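Long-range contacts in GGDEF family protein (PDB 5GZS), which probably senses arginine in the periplasm through a solute-binding-protein-like portion and so may regulate a membrane-bound diguanylate cyclase: residues Tyr82-Leu87 / Lys150-Gln155; Arg93-Pro98 / Gly136-Ile141. One frame throughout, in Å; residues are numbered along the deposited sequence.

Contact 1: Tyr82-Leu87 / Lys150-Gln155; sequences YSYGGL and KGLDVQ
Tyr82 and Val154 lie side by side across an antiparallel pairing, the two side chains pointing the same way from the sheet. They form a non-hydrogen-bonded pair, and Val154 CG1 comes to 3.3 Å from Tyr82 CD1. CG of Tyr82 is anti to its carbonyl carbon (chi1 -59°), beside the backbone N, and the hydroxyl is hydrogen-bonded to the carbonyl O of Ala140, which ties down the far end of the ring. Helix 144-149 packs against this same pair, with Leu144 touching both residues.

One residue further on, Ser83 and Asp153 make the hydrogen-bonded pair. Ser83 N gives a bond to Asp153 O, and Asp153 N answers to Ser83 O, each of 3.0 Å; in the second the donor stands above the carbonyl plane. The strand pairing ends here, and a different contact takes over. Tyr84 swings its ring across Leu152, whose CG sits over one face in a CH-pi contact, 4.0 Å from the ring centroid and displaced toward the rim. Leu152 CD1, on the same side of the ring, lies 3.4 Å from Tyr84 CZ, while Tyr84 OH makes a weak bond of 3.4 Å to Lys150 O, close to the ring plane.

On the other side of the strand pair, Asp153 leans over the turn of Gly85 and Gly86, its CB 3.8 Å from Gly86 N. Val154 N is bonded to Asp153 OD1, which limits how the carboxylate can turn, and Ser83 OG accepts Leu87 N at 2.7 Å, closing the turn.

Chemically, the contact divides in two: an apolar layer of Tyr82, Leu152 and Val154 against the helices, and a polar layer in which Ser83 and Asp153 spend side-chain oxygens on backbone N-H groups. Arg432, a long and weak ion-pair partner of Asp153, may temper its charge.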
# COMPACT_ATOMS: atom_id res chain seq x y z
N TYR A 82 -3.92 -5.30 -22.59
CA TYR A 82 -3.16 -5.81 -23.72
C TYR A 82 -1.98 -4.88 -24.04
O TYR A 82 -2.14 -3.66 -24.16
CB TYR A 82 -4.05 -5.97 -24.95
CG TYR A 82 -5.21 -6.90 -24.75
CD1 TYR A 82 -5.08 -8.27 -25.00
CD2 TYR A 82 -6.42 -6.42 -24.30
CE1 TYR A 82 -6.14 -9.13 -24.81
CE2 TYR A 82 -7.49 -7.26 -24.11
CZ TYR A 82 -7.34 -8.61 -24.36
OH TYR A 82 -8.43 -9.43 -24.17
N SER A 83 -0.80 -5.45 -24.21
CA SER A 83 0.36 -4.61 -24.43
C SER A 83 1.52 -5.39 -24.99
O SER A 83 1.71 -6.58 -24.70
CB SER A 83 0.78 -3.91 -23.12
OG SER A 83 1.24 -4.82 -22.12
N TYR A 84 2.27 -4.71 -25.84
CA TYR A 84 3.48 -5.27 -26.39
C TYR A 84 4.47 -5.32 -25.24
O TYR A 84 4.83 -4.28 -24.68
CB TYR A 84 3.97 -4.42 -27.59
CG TYR A 84 3.24 -4.73 -28.87
CD1 TYR A 84 3.31 -6.01 -29.42
CD2 TYR A 84 2.46 -3.78 -29.53
CE1 TYR A 84 2.64 -6.34 -30.59
CE2 TYR A 84 1.78 -4.10 -30.72
CZ TYR A 84 1.88 -5.39 -31.24
OH TYR A 84 1.23 -5.77 -32.40
N GLY A 85 4.85 -6.53 -24.84
CA GLY A 85 5.78 -6.69 -23.73
C GLY A 85 5.17 -7.08 -22.39
O GLY A 85 5.84 -7.67 -21.54
N GLY A 86 3.90 -6.75 -22.19
CA GLY A 86 3.21 -7.10 -20.96
C GLY A 86 3.43 -6.10 -19.84
O GLY A 86 3.97 -6.42 -18.78
N LEU A 87 3.00 -4.87 -20.08
CA LEU A 87 3.22 -3.81 -19.10
C LEU A 87 2.21 -3.90 -17.97
O LEU A 87 1.34 -4.77 -17.95
CB LEU A 87 3.14 -2.46 -19.80
CG LEU A 87 4.17 -2.35 -20.92
CD1 LEU A 87 3.85 -1.21 -21.87
CD2 LEU A 87 5.54 -2.15 -20.29
N LYS A 150 -1.82 -11.66 -32.61
CA LYS A 150 -1.04 -10.54 -33.14
C LYS A 150 0.21 -10.26 -32.32
O LYS A 150 0.79 -9.18 -32.42
CB LYS A 150 -1.91 -9.29 -33.19
CG LYS A 150 -3.02 -9.39 -34.22
CD LYS A 150 -2.45 -9.33 -35.64
CE LYS A 150 -3.54 -9.43 -36.69
NZ LYS A 150 -2.94 -9.58 -38.04
N GLY A 151 0.62 -11.23 -31.51
CA GLY A 151 1.82 -11.13 -30.70
C GLY A 151 1.74 -10.24 -29.48
O GLY A 151 2.77 -9.79 -28.98
N LEU A 152 0.53 -9.98 -28.96
CA LEU A 152 0.39 -9.16 -27.77
C LEU A 152 0.42 -9.98 -26.49
O LEU A 152 0.14 -11.18 -26.50
CB LEU A 152 -0.90 -8.33 -27.83
CG LEU A 152 -0.63 -7.07 -28.64
CD1 LEU A 152 -0.72 -7.34 -30.11
CD2 LEU A 152 -1.55 -5.97 -28.23
N ASP A 153 0.79 -9.33 -25.39
CA ASP A 153 0.75 -9.99 -24.08
C ASP A 153 -0.39 -9.40 -23.26
O ASP A 153 -0.91 -8.33 -23.57
CB ASP A 153 2.08 -9.83 -23.34
CG ASP A 153 2.36 -10.97 -22.34
OD1 ASP A 153 1.46 -11.79 -22.05
OD2 ASP A 153 3.50 -11.03 -21.83
N VAL A 154 -0.77 -10.11 -22.21
CA VAL A 154 -1.82 -9.62 -21.33
C VAL A 154 -1.36 -9.60 -19.89
O VAL A 154 -0.44 -10.33 -19.50
CB VAL A 154 -3.12 -10.46 -21.43
CG1 VAL A 154 -3.71 -10.25 -22.74
CG2 VAL A 154 -2.84 -11.90 -21.26
N GLN A 155 -1.99 -8.72 -19.12
CA GLN A 155 -2.00 -8.80 -17.67
C GLN A 155 -3.49 -8.85 -17.25
O GLN A 155 -4.27 -7.93 -17.56
CB GLN A 155 -1.26 -7.61 -17.07
CG GLN A 155 -1.42 -7.40 -15.56
CD GLN A 155 -1.16 -5.94 -15.13
OE1 GLN A 155 -0.75 -5.10 -15.94
NE2 GLN A 155 -1.43 -5.63 -13.87

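Contact 2: Arg93-Pro98 / Gly136-Ile141; sequences RLVGIP and GVVDAI
Gly96 bridges to Val137 between strands 94-98 and 137-140, which run in nearly the same direction, 28° apart. Gly96 N is bonded to Gly136 O at 2.7 Å, and Val138 N returns a bond of 3.1 Å to Gly96 O. This is parallel beta pairing in a domain of the periplasmic solute-binding-protein fold, and it is brief: the strands splay, and the CA atoms of Pro98 and Asp139 are already 6.7 Å apart. At the bridge, Val137 CG2 packs on Gly96 CA at 3.7 Å.

Val95 and Val138 meet obliquely on one side, CG1 to CG2 at 4.0 Å; Tyr103 of helix 103-110, a residue of the arginine pocket, also packs on Val138. Farther along, Pro98 and Asp139 slide past each other in opposite directions. Pro98 has no N-H to continue the pairing toward Val138 O; its ring packs against Asp139, CG to OD1 at 3.4 Å.

The Asp139 carboxylate is gripped at both oxygens. Tyr119 OH is hydrogen-bonded to OD2, and Ala140, which itself touches the bound arginine, gives its N to OD1 at 2.7 Å from above the carboxylate plane.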
# COMPACT_ATOMS: atom_id res chain seq x y z
N ARG A 93 1.07 5.99 -20.02
CA ARG A 93 0.61 7.37 -20.05
C ARG A 93 -0.55 7.48 -21.05
O ARG A 93 -1.39 8.36 -20.93
CB ARG A 93 1.76 8.30 -20.40
CG ARG A 93 3.04 8.00 -19.62
CD ARG A 93 4.24 8.24 -20.51
NE ARG A 93 4.17 7.38 -21.70
CZ ARG A 93 4.33 7.82 -22.94
NH1 ARG A 93 4.57 9.11 -23.16
NH2 ARG A 93 4.24 6.97 -23.96
N LEU A 94 -0.58 6.55 -22.00
CA LEU A 94 -1.71 6.39 -22.92
C LEU A 94 -2.29 5.01 -22.78
O LEU A 94 -1.55 4.04 -22.69
CB LEU A 94 -1.28 6.57 -24.37
CG LEU A 94 -1.03 8.00 -24.82
CD1 LEU A 94 0.32 8.06 -25.51
CD2 LEU A 94 -2.14 8.44 -25.73
N VAL A 95 -3.62 4.92 -22.76
CA VAL A 95 -4.34 3.65 -22.76
C VAL A 95 -5.53 3.72 -23.71
O VAL A 95 -6.28 4.70 -23.71
CB VAL A 95 -4.87 3.25 -21.36
CG1 VAL A 95 -5.68 1.98 -21.44
CG2 VAL A 95 -3.74 3.00 -20.42
N GLY A 96 -5.70 2.67 -24.51
CA GLY A 96 -6.85 2.57 -25.39
C GLY A 96 -8.04 2.06 -24.60
O GLY A 96 -7.91 1.20 -23.73
N ILE A 97 -9.21 2.62 -24.89
CA ILE A 97 -10.40 2.28 -24.14
C ILE A 97 -11.57 2.03 -25.07
O ILE A 97 -11.91 2.90 -25.89
CB ILE A 97 -10.79 3.40 -23.14
CG1 ILE A 97 -9.66 3.69 -22.14
CG2 ILE A 97 -12.08 3.04 -22.39
CD1 ILE A 97 -9.47 2.63 -21.06
N PRO A 98 -12.19 0.85 -24.95
CA PRO A 98 -13.38 0.52 -25.74
C PRO A 98 -14.48 1.51 -25.41
O PRO A 98 -14.71 1.84 -24.25
CB PRO A 98 -13.76 -0.89 -25.27
CG PRO A 98 -12.63 -1.35 -24.43
CD PRO A 98 -11.93 -0.15 -23.91
N GLY A 136 -1.11 0.77 -24.44
CA GLY A 136 -1.84 -0.42 -24.04
C GLY A 136 -3.35 -0.26 -24.06
O GLY A 136 -3.89 0.83 -23.84
N VAL A 137 -4.04 -1.36 -24.31
CA VAL A 137 -5.48 -1.34 -24.38
C VAL A 137 -6.09 -2.16 -23.25
O VAL A 137 -5.61 -3.26 -22.93
CB VAL A 137 -5.95 -1.89 -25.74
CG1 VAL A 137 -7.25 -2.70 -25.61
CG2 VAL A 137 -6.05 -0.76 -26.77
N VAL A 138 -7.13 -1.62 -22.62
CA VAL A 138 -7.86 -2.37 -21.62
C VAL A 138 -9.15 -2.91 -22.23
O VAL A 138 -10.01 -2.13 -22.64
CB VAL A 138 -8.15 -1.52 -20.37
CG1 VAL A 138 -9.20 -2.18 -19.50
CG2 VAL A 138 -6.87 -1.29 -19.57
N ASP A 139 -9.29 -4.23 -22.31
CA ASP A 139 -10.50 -4.81 -22.87
C ASP A 139 -10.79 -6.23 -22.38
O ASP A 139 -9.95 -6.87 -21.71
CB ASP A 139 -10.43 -4.80 -24.40
CG ASP A 139 -11.81 -4.70 -25.06
OD1 ASP A 139 -12.84 -4.74 -24.35
OD2 ASP A 139 -11.84 -4.57 -26.30
N ALA A 140 -11.98 -6.73 -22.71
CA ALA A 140 -12.47 -8.00 -22.18
C ALA A 140 -11.87 -9.22 -22.88
O ALA A 140 -11.11 -9.10 -23.83
CB ALA A 140 -13.96 -8.06 -22.29
N ILE A 141 -12.27 -10.40 -22.40
CA ILE A 141 -11.82 -11.69 -22.92
C ILE A 141 -12.12 -11.83 -24.41
O ILE A 141 -11.41 -12.55 -25.11
CB ILE A 141 -12.48 -12.87 -22.12
CG1 ILE A 141 -11.87 -14.22 -22.50
CG2 ILE A 141 -13.98 -12.89 -22.31
CD1 ILE A 141 -12.32 -15.35 -21.62

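In the fold
Both contacts belong to the same solute-binding domain and meet through Tyr82, whose N is probably bonded to Val137 O and whose ring also packs on Asp139. Strand 79-83 thus lies between strands 137-140 and 153-156, with antiparallel neighbours on both sides, while 94-98, paired in parallel with 115-119, joins 137-140 by a single bridge. Contact 2 is the buried one and ends at the arginine pocket; its chemistry is largely backbone bonding and aliphatic packing, with one buried carboxylate held by the neighbouring N-H and by Tyr119. Contact 1 is only partly buried, running from a helix-backed apolar layer out to an exposed tyrosine and a glycine turn that a serine hydroxyl holds.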